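Local atomic coordinates of PHB depolymerase (PDB entry 2D81), a protein that hydrolyses the ester bonds of polyhydroxybutyrate, breaking the polyester down into short 3-hydroxybutyrate products, on a circularly permuted alpha/beta hydrolase fold. Residues Y48-N53 with N73-W77; Y56-M60 with D286-W290; G143-N147 with R240-N244; T136-N142 with I157-D163. One frame throughout, in Å; residues are numbered along the deposited sequence.

Contact 1 (Y48-N53 with N73-W77); sequences YDCARN and NMKSW
The apolar half of the contact joins Tyr48 to Met74 and Trp77. With CG anti to its backbone N (chi1 174°), Tyr48 lays its ring against helix 68-77, where CD2 comes to 3.4 Å from Met74 CG. Met74 SD stands 4.9 Å from the centroid of the Tyr48 ring, an oblique Met-aromatic contact. At the far end of the ring, Tyr48 OH reaches Trp77 CZ3 at 3.5 Å and bonds to the backbone O of Asp296.

The polar half is built on the type I turn from Asp49 to Arg52. Arg52 NE donates to Asp49 OD2 at 2.8 Å, almost straight (163°), through the syn lone pair of OD2, itself in the guanidinium plane; this salt bridge holds both flat groups in place. The indole of Trp77 enters edge-on, nearly perpendicular to them: CH2 lies 3.4 Å from Arg52 NE and 3.6 Å from Asp49 OD2, with CZ2 over a face of the guanidinium. Arg52 NH1 has a second acidic mate in Asp296.

The contact ties the loop that follows strand 39-43 to helix 68-77. Val30 of helix 20-31 packs on both Tyr48 and Met74, and Gln297 touches Trp77.

Contact 2 (Y56-M60 with D286-W290); sequences YTSCM and DWVGW. With RB3 ((1R)-3-{[(1R)-3-methoxy-1-methyl-3-oxopropyl]oxy}-1-methyl-3-oxopropyl (3R)-3-hydroxybutanoate), chain C.
Trp287 sets the benzo edge of its indole against the 3-10 turn that begins at Tyr56. CZ3 meets Cys59 CB at 3.7 Å, while CH2 lies 3.7 Å from Tyr56 O and 4.0 Å from Met60 CG. The sulfur of Met60 also stands at this edge, a Met-aromatic contact made in the ring plane. One face of the indole is covered from within its own segment by Val288 CG1, 3.7 Å above the ring centre, and Tyr23 of helix 20-31 stacks on the ring. The Trp287 side chain leaves its backbone between N and the carbonyl carbon (chi1 62°), a crowded position that carries the indole across to the turn.

Held in this way, the ring presents its N-H to the bound trimer: Trp287 NE1 donates to O1B of RB3 at 2.9 Å and 157°. Beside that bond the ligand methyl C4B is received by apolar groups of both segments, 3.7 Å from Tyr56 CD1 and 3.8 Å from Trp290 CH2, with Val288 CG1 similarly close.

Within 286-290, Asp286 OD1 accepts from three successive backbone amides, those of Val288, Gly289 and Trp290, the closest being Gly289 N at 2.8 Å. This Asx turn probably steadies the bend that carries Trp287, Val288 and Trp290. Gly289 itself has backbone angles at which a side chain would jam against the preceding carbonyl.

The arrangement is a substrate subsite of an alpha/beta hydrolase: an aromatic wall that binds one ester carbonyl and encloses a methyl branch of the polyester.

Contact 3 (G143-N147 with R240-N244); sequences GAGDN and RFIQN
Asn244 ties the C-terminal end of the short helix 240-244 to the loop 143-147, its ND2 serving two acceptors. It donates to Ala144 O at 2.8 Å, the oxygen lying near the amide plane although the donor stands above the plane of the carbonyl. It also donates to Asp146 OD2 at 2.8 Å, on the syn side of the carboxylate but tilted out of its plane. The Asn244 and Asp146 side chains run alongside one another in opposing senses, their flat groups turned 60° apart. A valine in place of Asn244 would lack the amide, and is likely to leave Ala144 O and Asp146 OD2 without their common donor and the turn less firmly joined to the helix.

This is the tight part. Gly143 CA lies so near that a CB there would clash with Asn244 ND2, and Gly145, with its positive phi, would bring one tight against the Arg240 guanidinium.

The outer part is more exposed and less well bonded. Arg240 extends from CG to NE along the loop and places a face of its guanidinium beneath Ala144 O, an approach too poorly angled for a hydrogen bond. Water fills in: one molecule accepts from Ala144 N at 2.9 Å, and another sits 2.6 Å from Asp146 OD1 and 2.8 Å from Asn244 O. Ala144 and Gly145 are exposed.

The loop is a type II beta turn, closed by Asp146 N on Gly143 O at 3.0 Å with glycine at its third position, and fastened at the surface to a short helix through one asparagine.

Contact 4 (T136-N142 with I157-D163); sequences TFPTDFN and ISNCNYD
Thr139 O is gripped from opposite faces of its carbonyl plane by two backbone amides, Cys160 N at 2.8 Å and Tyr162 N at 3.2 Å. Ser158 O is doubly held too: Thr139 N approaches nearly head-on, while Thr139 OG1 donates from above the plane at 2.8 Å. Together with Ser158 N on Phe137 O, these bonds pair strands 137-139 and 157-159 in parallel. At the start, Thr136 OG1 donates to Ser158 OG at 2.7 Å, and Ser158 OG bonds onward to Asn147.

On one side of the pair Pro138 CB meets the edge of the Tyr162 ring, 4.0 Å from CD1, and packs on Cys160, which is disulfide-bonded to Cys149. On the other side Asn159, CG anti to the backbone N (chi1 -172°), turns back so that OD1 accepts from Asn161 N at 3.0 Å in the carbonyl plane, an Asx turn, while CB lies 3.4 Å from Phe141 O. With a leucine at Asn159, Asn161 N would probably be left without this acceptor and the turn freer to shift.

Asp140 and Asp163 stack their carboxylates almost parallel (6°), with Asp140 OD1 4.3 Å from Asp163 OD2. Arg179 makes a salt bridge to each, Asp163 OD1 also accepts from Trp250 NE1, and Asp163 OD2 caps the following helix, so the pairing of like charges is probably offset by the shared arginine and the helix N-terminus.

How the contacts relate
The four contacts form two pairs, contact 1 lying across the chain's centre from contacts 3 and 4. Contacts 1 and 2, centres 12 Å apart, share the loop between strand 39-43 and helix 68-77 and are joined by the Cys50-Cys59 disulfide; contact 2 adds loop 286-290, far along the chain, and lines the ligand pocket. Contacts 3 and 4, centres 9 Å apart, share the excursion after strand 125-130 and meet where Asn147 bonds to Ser158 and Ile157. Segments alternate within each pair; contact 1 closes before contacts 3 and 4 open, and both fall between the segments of contact 2. Contacts 2 and 4, centres 26 Å apart, do not touch, yet 136-163 follows pocket residue His135.

Contact 1 (Y48-N53 with N73-W77)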
loop_
_atom_site.group_PDB
_atom_site.type_symbol
_atom_site.label_atom_id
_atom_site.label_comp_id
_atom_site.label_asym_id
_atom_site.label_seq_id
_atom_site.Cartn_x
_atom_site.Cartn_y
_atom_site.Cartn_z
ATOM N N TYR A 48 5.296 9.681 6.157
ATOM C CA TYR A 48 5.790 8.688 7.096
ATOM C C TYR A 48 5.848 9.279 8.509
ATOM O O TYR A 48 6.470 10.318 8.723
ATOM C CB TYR A 48 7.187 8.233 6.677
ATOM C CG TYR A 48 7.831 7.317 7.684
ATOM C CD1 TYR A 48 7.497 5.961 7.738
ATOM C CD2 TYR A 48 8.728 7.816 8.624
ATOM C CE1 TYR A 48 8.041 5.127 8.708
ATOM C CE2 TYR A 48 9.276 6.992 9.601
ATOM C CZ TYR A 48 8.927 5.654 9.639
ATOM O OH TYR A 48 9.441 4.853 10.625
ATOM N N ASP A 49 5.197 8.609 9.459
ATOM C CA ASP A 49 5.208 8.998 10.875
ATOM C C ASP A 49 4.374 10.258 11.107
ATOM O O ASP A 49 4.532 10.935 12.123
ATOM C CB ASP A 49 6.650 9.232 11.362
ATOM C CG ASP A 49 6.812 9.024 12.870
ATOM O OD1 ASP A 49 7.365 9.916 13.549
ATOM O OD2 ASP A 49 6.404 7.959 13.376
ATOM N N CYS A 50 3.475 10.558 10.174
ATOM C CA CYS A 50 2.700 11.799 10.235
ATOM C C CYS A 50 1.993 11.972 11.579
ATOM O O CYS A 50 2.002 13.056 12.161
ATOM C CB CYS A 50 1.657 11.844 9.109
ATOM S SG CYS A 50 0.980 13.522 8.851
ATOM N N ALA A 51 1.381 10.900 12.073
ATOM C CA ALA A 51 0.452 11.016 13.191
ATOM C C ALA A 51 1.075 10.744 14.556
ATOM O O ALA A 51 0.357 10.607 15.546
ATOM C CB ALA A 51 -0.740 10.084 12.975
ATOM N N ARG A 52 2.402 10.666 14.624
ATOM C CA ARG A 52 3.034 10.328 15.895
ATOM C C ARG A 52 3.037 11.504 16.865
ATOM O O ARG A 52 2.794 11.323 18.060
ATOM C CB ARG A 52 4.470 9.830 15.689
ATOM C CG ARG A 52 5.125 9.351 16.987
ATOM C CD ARG A 52 6.555 8.880 16.777
ATOM N NE ARG A 52 6.637 7.588 16.097
ATOM C CZ ARG A 52 6.651 6.409 16.713
ATOM N NH1 ARG A 52 6.731 5.293 16.002
ATOM N NH2 ARG A 52 6.596 6.341 18.038
ATOM N N ASN A 53 3.306 12.705 16.358
ATOM C CA ASN A 53 3.454 13.868 17.231
ATOM C C ASN A 53 2.518 15.028 16.904
ATOM O O ASN A 53 2.668 16.129 17.440
ATOM C CB ASN A 53 4.907 14.358 17.214
ATOM C CG ASN A 53 5.872 13.324 17.758
ATOM O OD1 ASN A 53 6.581 12.657 17.004
ATOM N ND2 ASN A 53 5.895 13.175 19.077
ATOM N N ASN A 73 12.834 12.110 12.565
ATOM C CA ASN A 73 12.782 10.726 13.025
ATOM C C ASN A 73 13.361 9.767 11.987
ATOM O O ASN A 73 14.080 8.826 12.334
ATOM C CB ASN A 73 11.340 10.330 13.369
ATOM C CG ASN A 73 10.881 10.896 14.711
ATOM O OD1 ASN A 73 9.689 10.881 15.035
ATOM N ND2 ASN A 73 11.829 11.389 15.498
ATOM N N MET A 74 13.059 10.002 10.714
ATOM C CA MET A 74 13.631 9.176 9.656
ATOM C C MET A 74 15.157 9.202 9.715
ATOM O O MET A 74 15.807 8.162 9.610
ATOM C CB MET A 74 13.145 9.650 8.281
ATOM C CG MET A 74 11.684 9.311 8.011
ATOM S SD MET A 74 11.085 9.852 6.402
ATOM C CE MET A 74 11.915 8.695 5.324
ATOM N N LYS A 75 15.726 10.391 9.890
ATOM C CA LYS A 75 17.173 10.525 9.999
ATOM C C LYS A 75 17.695 9.827 11.247
ATOM O O LYS A 75 18.696 9.118 11.196
ATOM C CB LYS A 75 17.572 12.002 10.026
ATOM C CG LYS A 75 17.300 12.727 8.722
ATOM C CD LYS A 75 17.705 14.187 8.796
ATOM C CE LYS A 75 17.373 14.917 7.506
ATOM N NZ LYS A 75 17.691 16.368 7.598
ATOM N N SER A 76 17.004 10.025 12.364
ATOM C CA SER A 76 17.466 9.503 13.644
ATOM C C SER A 76 17.381 7.981 13.718
ATOM O O SER A 76 18.266 7.337 14.280
ATOM C CB SER A 76 16.655 10.120 14.785
ATOM O OG SER A 76 16.795 11.528 14.794
ATOM N N TRP A 77 16.322 7.411 13.146
ATOM C CA TRP A 77 16.087 5.972 13.247
ATOM C C TRP A 77 16.820 5.165 12.180
ATOM O O TRP A 77 16.845 3.938 12.238
ATOM C CB TRP A 77 14.586 5.664 13.157
ATOM C CG TRP A 77 13.752 6.341 14.207
ATOM C CD1 TRP A 77 14.173 6.795 15.426
ATOM C CD2 TRP A 77 12.346 6.610 14.143
ATOM N NE1 TRP A 77 13.115 7.330 16.125
ATOM C CE2 TRP A 77 11.983 7.230 15.360
ATOM C CE3 TRP A 77 11.356 6.386 13.176
ATOM C CZ2 TRP A 77 10.670 7.630 15.636
ATOM C CZ3 TRP A 77 10.048 6.785 13.453
ATOM C CH2 TRP A 77 9.720 7.400 14.673
#

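Contact 2 (Y56-M60 with D286-W290)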
loop_
_atom_site.group_PDB
_atom_site.type_symbol
_atom_site.label_atom_id
_atom_site.label_comp_id
_atom_site.label_asym_id
_atom_site.label_seq_id
_atom_site.Cartn_x
_atom_site.Cartn_y
_atom_site.Cartn_z
ATOM N N TYR A 56 -3.999 12.911 14.332
ATOM C CA TYR A 56 -4.081 12.291 13.016
ATOM C C TYR A 56 -4.971 13.072 12.046
ATOM O O TYR A 56 -4.760 13.022 10.835
ATOM C CB TYR A 56 -4.573 10.842 13.144
ATOM C CG TYR A 56 -6.058 10.713 13.383
ATOM C CD1 TYR A 56 -6.952 10.659 12.314
ATOM C CD2 TYR A 56 -6.575 10.672 14.676
ATOM C CE1 TYR A 56 -8.324 10.570 12.526
ATOM C CE2 TYR A 56 -7.946 10.583 14.900
ATOM C CZ TYR A 56 -8.812 10.533 13.821
ATOM O OH TYR A 56 -10.169 10.448 14.032
ATOM N N THR A 57 -5.960 13.797 12.566
ATOM C CA THR A 57 -6.834 14.581 11.692
ATOM C C THR A 57 -6.081 15.745 11.052
ATOM O O THR A 57 -6.506 16.279 10.026
ATOM C CB THR A 57 -8.070 15.144 12.443
ATOM O OG1 THR A 57 -7.643 15.968 13.533
ATOM C CG2 THR A 57 -8.939 14.009 12.971
ATOM N N SER A 58 -4.961 16.137 11.654
ATOM C CA SER A 58 -4.091 17.142 11.049
ATOM C C SER A 58 -3.359 16.556 9.848
ATOM O O SER A 58 -2.781 17.291 9.049
ATOM C CB SER A 58 -3.070 17.655 12.069
ATOM O OG SER A 58 -3.696 18.420 13.087
ATOM N N CYS A 59 -3.381 15.229 9.738
ATOM C CA CYS A 59 -2.818 14.530 8.586
ATOM C C CYS A 59 -3.943 14.148 7.624
ATOM O O CYS A 59 -3.801 13.231 6.814
ATOM C CB CYS A 59 -2.059 13.272 9.047
ATOM S SG CYS A 59 -0.622 13.637 10.112
ATOM N N MET A 60 -5.058 14.870 7.713
ATOM C CA MET A 60 -6.220 14.614 6.870
ATOM C C MET A 60 -6.914 15.909 6.461
ATOM O O MET A 60 -6.463 17.001 6.794
ATOM C CB MET A 60 -7.221 13.718 7.606
ATOM C CG MET A 60 -6.714 12.319 7.907
ATOM S SD MET A 60 -7.927 11.351 8.844
ATOM C CE MET A 60 -9.187 11.125 7.607
ATOM N N ASP A 286 -2.765 0.367 10.197
ATOM C CA ASP A 286 -2.354 1.145 11.361
ATOM C C ASP A 286 -1.283 2.188 11.040
ATOM O O ASP A 286 -0.098 1.866 10.937
ATOM C CB ASP A 286 -1.851 0.203 12.456
ATOM C CG ASP A 286 -1.606 0.915 13.769
ATOM O OD1 ASP A 286 -1.922 2.120 13.866
ATOM O OD2 ASP A 286 -1.099 0.263 14.704
ATOM N N TRP A 287 -1.710 3.439 10.886
ATOM C CA TRP A 287 -0.780 4.557 10.743
ATOM C C TRP A 287 -0.920 5.566 11.889
ATOM O O TRP A 287 -0.431 6.696 11.800
ATOM C CB TRP A 287 -0.998 5.269 9.400
ATOM C CG TRP A 287 -2.363 5.881 9.226
ATOM C CD1 TRP A 287 -3.536 5.225 8.974
ATOM C CD2 TRP A 287 -2.692 7.275 9.304
ATOM N NE1 TRP A 287 -4.574 6.125 8.888
ATOM C CE2 TRP A 287 -4.083 7.389 9.088
ATOM C CE3 TRP A 287 -1.944 8.438 9.535
ATOM C CZ2 TRP A 287 -4.744 8.621 9.097
ATOM C CZ3 TRP A 287 -2.603 9.665 9.546
ATOM C CH2 TRP A 287 -3.990 9.745 9.327
ATOM N N VAL A 288 -1.574 5.156 12.972
ATOM C CA VAL A 288 -1.826 6.070 14.088
ATOM C C VAL A 288 -1.409 5.505 15.442
ATOM O O VAL A 288 -1.383 6.229 16.441
ATOM C CB VAL A 288 -3.318 6.466 14.163
ATOM C CG1 VAL A 288 -3.724 7.171 12.883
ATOM C CG2 VAL A 288 -4.181 5.229 14.398
ATOM N N GLY A 289 -1.088 4.215 15.470
ATOM C CA GLY A 289 -0.609 3.592 16.691
ATOM C C GLY A 289 -1.636 2.763 17.445
ATOM O O GLY A 289 -1.482 2.534 18.648
ATOM N N TRP A 290 -2.680 2.307 16.755
ATOM C CA TRP A 290 -3.667 1.424 17.377
ATOM C C TRP A 290 -3.007 0.225 18.053
ATOM O O TRP A 290 -3.334 -0.125 19.187
ATOM C CB TRP A 290 -4.663 0.896 16.340
ATOM C CG TRP A 290 -5.725 1.857 15.921
ATOM C CD1 TRP A 290 -6.632 2.485 16.726
ATOM C CD2 TRP A 290 -6.032 2.253 14.584
ATOM N NE1 TRP A 290 -7.492 3.247 15.969
ATOM C CE2 TRP A 290 -7.144 3.122 14.649
ATOM C CE3 TRP A 290 -5.476 1.957 13.333
ATOM C CZ2 TRP A 290 -7.710 3.700 13.509
ATOM C CZ3 TRP A 290 -6.039 2.531 12.198
ATOM C CH2 TRP A 290 -7.145 3.394 12.295
HETATM O O1M RB3 C . -11.196 8.548 5.388
HETATM C C1A RB3 C . -10.376 7.606 5.330
HETATM O O1A RB3 C . -10.640 6.394 5.489
HETATM C C2A RB3 C . -8.919 7.972 5.038
HETATM C C3A RB3 C . -7.985 7.461 6.138
HETATM C C4A RB3 C . -6.554 7.880 5.795
HETATM O O3A RB3 C . -8.369 8.046 7.393
HETATM C C1B RB3 C . -8.241 7.177 8.433
HETATM O O1B RB3 C . -7.470 6.221 8.364
HETATM C C2B RB3 C . -9.083 7.420 9.688
HETATM C C3B RB3 C . -8.595 6.635 10.909
HETATM C C4B RB3 C . -7.190 7.072 11.329
HETATM O O3B RB3 C . -9.490 6.876 12.006
HETATM C C1C RB3 C . -10.566 6.044 11.992
HETATM O O1C RB3 C . -11.059 5.683 10.924
HETATM C C2C RB3 C . -11.162 5.575 13.322
HETATM C C3C RB3 C . -12.622 6.015 13.455
HETATM C C4C RB3 C . -13.197 5.567 14.800
HETATM O O3C RB3 C . -12.707 7.436 13.324
#

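Contact 3 (G143-N147 with R240-N244)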
loop_
_atom_site.group_PDB
_atom_site.type_symbol
_atom_site.label_atom_id
_atom_site.label_comp_id
_atom_site.label_asym_id
_atom_site.label_seq_id
_atom_site.Cartn_x
_atom_site.Cartn_y
_atom_site.Cartn_z
ATOM N N GLY A 143 -15.579 -0.879 -12.921
ATOM C CA GLY A 143 -15.624 -2.041 -12.056
ATOM C C GLY A 143 -16.970 -2.193 -11.373
ATOM O O GLY A 143 -17.627 -1.204 -11.049
ATOM N N ALA A 144 -17.384 -3.437 -11.155
ATOM C CA ALA A 144 -18.695 -3.716 -10.577
ATOM C C ALA A 144 -18.907 -2.967 -9.265
ATOM O O ALA A 144 -18.154 -3.145 -8.313
ATOM C CB ALA A 144 -18.851 -5.218 -10.349
ATOM N N GLY A 145 -19.936 -2.126 -9.221
ATOM C CA GLY A 145 -20.293 -1.459 -7.981
ATOM C C GLY A 145 -19.465 -0.228 -7.649
ATOM O O GLY A 145 -19.610 0.345 -6.565
ATOM N N ASP A 146 -18.602 0.186 -8.574
ATOM C CA ASP A 146 -17.773 1.374 -8.376
ATOM C C ASP A 146 -18.627 2.592 -8.043
ATOM O O ASP A 146 -19.723 2.753 -8.576
ATOM C CB ASP A 146 -16.957 1.689 -9.637
ATOM C CG ASP A 146 -15.668 0.884 -9.734
ATOM O OD1 ASP A 146 -14.829 1.232 -10.591
ATOM O OD2 ASP A 146 -15.488 -0.085 -8.966
ATOM N N ASN A 147 -18.114 3.454 -7.171
ATOM C CA ASN A 147 -18.714 4.766 -6.959
ATOM C C ASN A 147 -18.176 5.745 -7.993
ATOM O O ASN A 147 -17.132 5.509 -8.605
ATOM C CB ASN A 147 -18.391 5.285 -5.557
ATOM C CG ASN A 147 -16.907 5.264 -5.259
ATOM O OD1 ASN A 147 -16.310 4.195 -5.129
ATOM N ND2 ASN A 147 -16.299 6.445 -5.159
ATOM N N ARG A 240 -13.974 -6.846 -4.038
ATOM C CA ARG A 240 -14.000 -5.696 -4.931
ATOM C C ARG A 240 -12.676 -4.947 -5.067
ATOM O O ARG A 240 -12.371 -4.432 -6.142
ATOM C CB ARG A 240 -15.112 -4.724 -4.527
ATOM C CG ARG A 240 -16.506 -5.243 -4.852
ATOM C CD ARG A 240 -17.538 -4.125 -4.831
ATOM N NE ARG A 240 -18.892 -4.619 -5.060
ATOM C CZ ARG A 240 -19.288 -5.246 -6.165
ATOM N NH1 ARG A 240 -18.432 -5.460 -7.156
ATOM N NH2 ARG A 240 -20.543 -5.656 -6.281
ATOM N N PHE A 241 -11.876 -4.877 -4.008
ATOM C CA PHE A 241 -10.585 -4.214 -4.154
ATOM C C PHE A 241 -9.672 -5.087 -5.006
ATOM O O PHE A 241 -8.962 -4.596 -5.886
ATOM C CB PHE A 241 -9.917 -3.956 -2.798
ATOM C CG PHE A 241 -8.716 -3.046 -2.879
ATOM C CD1 PHE A 241 -8.862 -1.665 -2.775
ATOM C CD2 PHE A 241 -7.445 -3.569 -3.093
ATOM C CE1 PHE A 241 -7.753 -0.817 -2.885
ATOM C CE2 PHE A 241 -6.334 -2.731 -3.204
ATOM C CZ PHE A 241 -6.490 -1.355 -3.101
ATOM N N ILE A 242 -9.697 -6.387 -4.745
ATOM C CA ILE A 242 -8.857 -7.323 -5.478
ATOM C C ILE A 242 -9.151 -7.283 -6.975
ATOM O O ILE A 242 -8.237 -7.386 -7.796
ATOM C CB ILE A 242 -9.061 -8.761 -4.946
ATOM C CG1 ILE A 242 -8.548 -8.841 -3.505
ATOM C CG2 ILE A 242 -8.337 -9.768 -5.841
ATOM C CD1 ILE A 242 -8.999 -10.074 -2.756
ATOM N N GLN A 243 -10.421 -7.119 -7.330
ATOM C CA GLN A 243 -10.838 -7.228 -8.725
ATOM C C GLN A 243 -10.998 -5.893 -9.447
ATOM O O GLN A 243 -10.715 -5.796 -10.642
ATOM C CB GLN A 243 -12.153 -8.001 -8.822
ATOM C CG GLN A 243 -12.067 -9.438 -8.343
ATOM C CD GLN A 243 -13.378 -10.176 -8.509
ATOM O OE1 GLN A 243 -14.413 -9.749 -7.996
ATOM N NE2 GLN A 243 -13.342 -11.292 -9.229
ATOM N N ASN A 244 -11.454 -4.872 -8.728
ATOM C CA ASN A 244 -11.851 -3.613 -9.358
ATOM C C ASN A 244 -10.724 -2.585 -9.502
ATOM O O ASN A 244 -10.902 -1.569 -10.171
ATOM C CB ASN A 244 -13.004 -2.975 -8.576
ATOM C CG ASN A 244 -14.337 -3.665 -8.813
ATOM O OD1 ASN A 244 -14.396 -4.866 -9.068
ATOM N ND2 ASN A 244 -15.418 -2.903 -8.709
HETATM O O HOH W 1 -12.827 -0.096 -11.488
HETATM O O HOH W 2 -15.824 -5.754 -12.103
#

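Contact 4 (T136-N142 with I157-D163)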
loop_
_atom_site.group_PDB
_atom_site.type_symbol
_atom_site.label_atom_id
_atom_site.label_comp_id
_atom_site.label_asym_id
_atom_site.label_seq_id
_atom_site.Cartn_x
_atom_site.Cartn_y
_atom_site.Cartn_z
ATOM N N THR A 136 -10.738 8.263 -3.635
ATOM C CA THR A 136 -11.199 7.005 -4.202
ATOM C C THR A 136 -10.018 6.407 -4.963
ATOM O O THR A 136 -9.082 7.131 -5.312
ATOM C CB THR A 136 -12.378 7.250 -5.174
ATOM O OG1 THR A 136 -12.999 6.002 -5.508
ATOM C CG2 THR A 136 -11.887 7.922 -6.451
ATOM N N PHE A 137 -10.040 5.100 -5.208
ATOM C CA PHE A 137 -8.983 4.492 -6.011
ATOM C C PHE A 137 -9.255 4.760 -7.488
ATOM O O PHE A 137 -10.314 4.409 -7.999
ATOM C CB PHE A 137 -8.906 2.982 -5.783
ATOM C CG PHE A 137 -7.623 2.377 -6.271
ATOM C CD1 PHE A 137 -6.565 2.160 -5.395
ATOM C CD2 PHE A 137 -7.445 2.091 -7.620
ATOM C CE1 PHE A 137 -5.349 1.673 -5.855
ATOM C CE2 PHE A 137 -6.227 1.601 -8.092
ATOM C CZ PHE A 137 -5.176 1.393 -7.203
ATOM N N PRO A 138 -8.293 5.374 -8.196
ATOM C CA PRO A 138 -8.457 5.683 -9.621
ATOM C C PRO A 138 -8.207 4.520 -10.584
ATOM O O PRO A 138 -7.106 3.973 -10.635
ATOM C CB PRO A 138 -7.463 6.816 -9.833
ATOM C CG PRO A 138 -6.320 6.393 -8.949
ATOM C CD PRO A 138 -7.024 5.925 -7.678
ATOM N N THR A 139 -9.231 4.163 -11.357
ATOM C CA THR A 139 -9.056 3.216 -12.458
ATOM C C THR A 139 -9.586 3.843 -13.744
ATOM O O THR A 139 -10.062 4.977 -13.736
ATOM C CB THR A 139 -9.818 1.905 -12.204
ATOM O OG1 THR A 139 -11.202 2.078 -12.528
ATOM C CG2 THR A 139 -9.703 1.503 -10.741
ATOM N N ASP A 140 -9.507 3.108 -14.849
ATOM C CA ASP A 140 -10.055 3.607 -16.104
ATOM C C ASP A 140 -11.113 2.669 -16.667
ATOM O O ASP A 140 -11.356 2.639 -17.871
ATOM C CB ASP A 140 -8.931 3.820 -17.124
ATOM C CG ASP A 140 -8.297 2.521 -17.583
ATOM O OD1 ASP A 140 -8.314 1.531 -16.816
ATOM O OD2 ASP A 140 -7.766 2.497 -18.715
ATOM N N PHE A 141 -11.749 1.905 -15.786
ATOM C CA PHE A 141 -12.844 1.039 -16.197
ATOM C C PHE A 141 -13.961 0.999 -15.160
ATOM O O PHE A 141 -13.777 1.405 -14.010
ATOM C CB PHE A 141 -12.320 -0.373 -16.490
ATOM C CG PHE A 141 -11.688 -1.056 -15.307
ATOM C CD1 PHE A 141 -12.412 -1.969 -14.548
ATOM C CD2 PHE A 141 -10.365 -0.794 -14.958
ATOM C CE1 PHE A 141 -11.828 -2.619 -13.458
ATOM C CE2 PHE A 141 -9.773 -1.438 -13.871
ATOM C CZ PHE A 141 -10.507 -2.352 -13.120
ATOM N N ASN A 142 -15.126 0.521 -15.585
ATOM C CA ASN A 142 -16.318 0.526 -14.749
ATOM C C ASN A 142 -16.423 -0.763 -13.941
ATOM O O ASN A 142 -17.245 -1.634 -14.238
ATOM C CB ASN A 142 -17.558 0.705 -15.631
ATOM C CG ASN A 142 -17.620 2.077 -16.272
ATOM O OD1 ASN A 142 -18.180 2.246 -17.358
ATOM N ND2 ASN A 142 -17.055 3.071 -15.597
ATOM N N ILE A 157 -13.718 2.908 -5.063
ATOM C CA ILE A 157 -13.001 2.516 -6.274
ATOM C C ILE A 157 -13.824 3.050 -7.442
ATOM O O ILE A 157 -15.031 2.827 -7.501
ATOM C CB ILE A 157 -12.907 0.977 -6.395
ATOM C CG1 ILE A 157 -12.271 0.388 -5.134
ATOM C CG2 ILE A 157 -12.089 0.604 -7.624
ATOM C CD1 ILE A 157 -12.356 -1.128 -5.067
ATOM N N SER A 158 -13.179 3.756 -8.366
ATOM C CA SER A 158 -13.916 4.527 -9.364
ATOM C C SER A 158 -13.312 4.424 -10.754
ATOM O O SER A 158 -12.130 4.111 -10.913
ATOM C CB SER A 158 -13.957 6.007 -8.968
ATOM O OG SER A 158 -14.543 6.193 -7.693
ATOM N N ASN A 159 -14.130 4.706 -11.762
ATOM C CA ASN A 159 -13.601 5.010 -13.083
ATOM C C ASN A 159 -13.261 6.495 -13.109
ATOM O O ASN A 159 -14.130 7.337 -13.333
ATOM C CB ASN A 159 -14.633 4.701 -14.169
ATOM C CG ASN A 159 -14.054 4.818 -15.569
ATOM O OD1 ASN A 159 -13.041 5.485 -15.779
ATOM N ND2 ASN A 159 -14.707 4.179 -16.538
ATOM N N CYS A 160 -11.996 6.811 -12.855
ATOM C CA CYS A 160 -11.521 8.189 -12.885
ATOM C C CYS A 160 -10.874 8.523 -14.224
ATOM O O CYS A 160 -10.159 9.519 -14.341
ATOM C CB CYS A 160 -10.496 8.422 -11.774
ATOM S SG CYS A 160 -11.148 8.286 -10.078
ATOM N N ASN A 161 -11.123 7.684 -15.225
ATOM C CA ASN A 161 -10.493 7.843 -16.531
ATOM C C ASN A 161 -8.981 7.939 -16.355
ATOM O O ASN A 161 -8.296 8.679 -17.063
ATOM C CB ASN A 161 -11.030 9.098 -17.232
ATOM C CG ASN A 161 -10.546 9.218 -18.667
ATOM O OD1 ASN A 161 -10.600 8.257 -19.436
ATOM N ND2 ASN A 161 -10.083 10.404 -19.037
ATOM N N TYR A 162 -8.471 7.184 -15.388
ATOM C CA TYR A 162 -7.038 7.119 -15.132
ATOM C C TYR A 162 -6.689 5.764 -14.537
ATOM O O TYR A 162 -7.194 5.388 -13.480
ATOM C CB TYR A 162 -6.615 8.232 -14.171
ATOM C CG TYR A 162 -5.147 8.201 -13.805
ATOM C CD1 TYR A 162 -4.735 7.850 -12.517
ATOM C CD2 TYR A 162 -4.170 8.535 -14.742
ATOM C CE1 TYR A 162 -3.375 7.839 -12.170
ATOM C CE2 TYR A 162 -2.813 8.526 -14.407
ATOM C CZ TYR A 162 -2.423 8.180 -13.123
ATOM O OH TYR A 162 -1.083 8.188 -12.798
ATOM N N ASP A 163 -5.824 5.037 -15.235
ATOM C CA ASP A 163 -5.391 3.715 -14.806
ATOM C C ASP A 163 -4.307 3.857 -13.740
ATOM O O ASP A 163 -3.117 3.842 -14.047
ATOM C CB ASP A 163 -4.846 2.942 -16.010
ATOM C CG ASP A 163 -4.445 1.516 -15.665
ATOM O OD1 ASP A 163 -3.908 0.829 -16.557
ATOM O OD2 ASP A 163 -4.667 1.078 -14.516
HETATM O O HOH W 3 -7.517 0.822 -14.253
#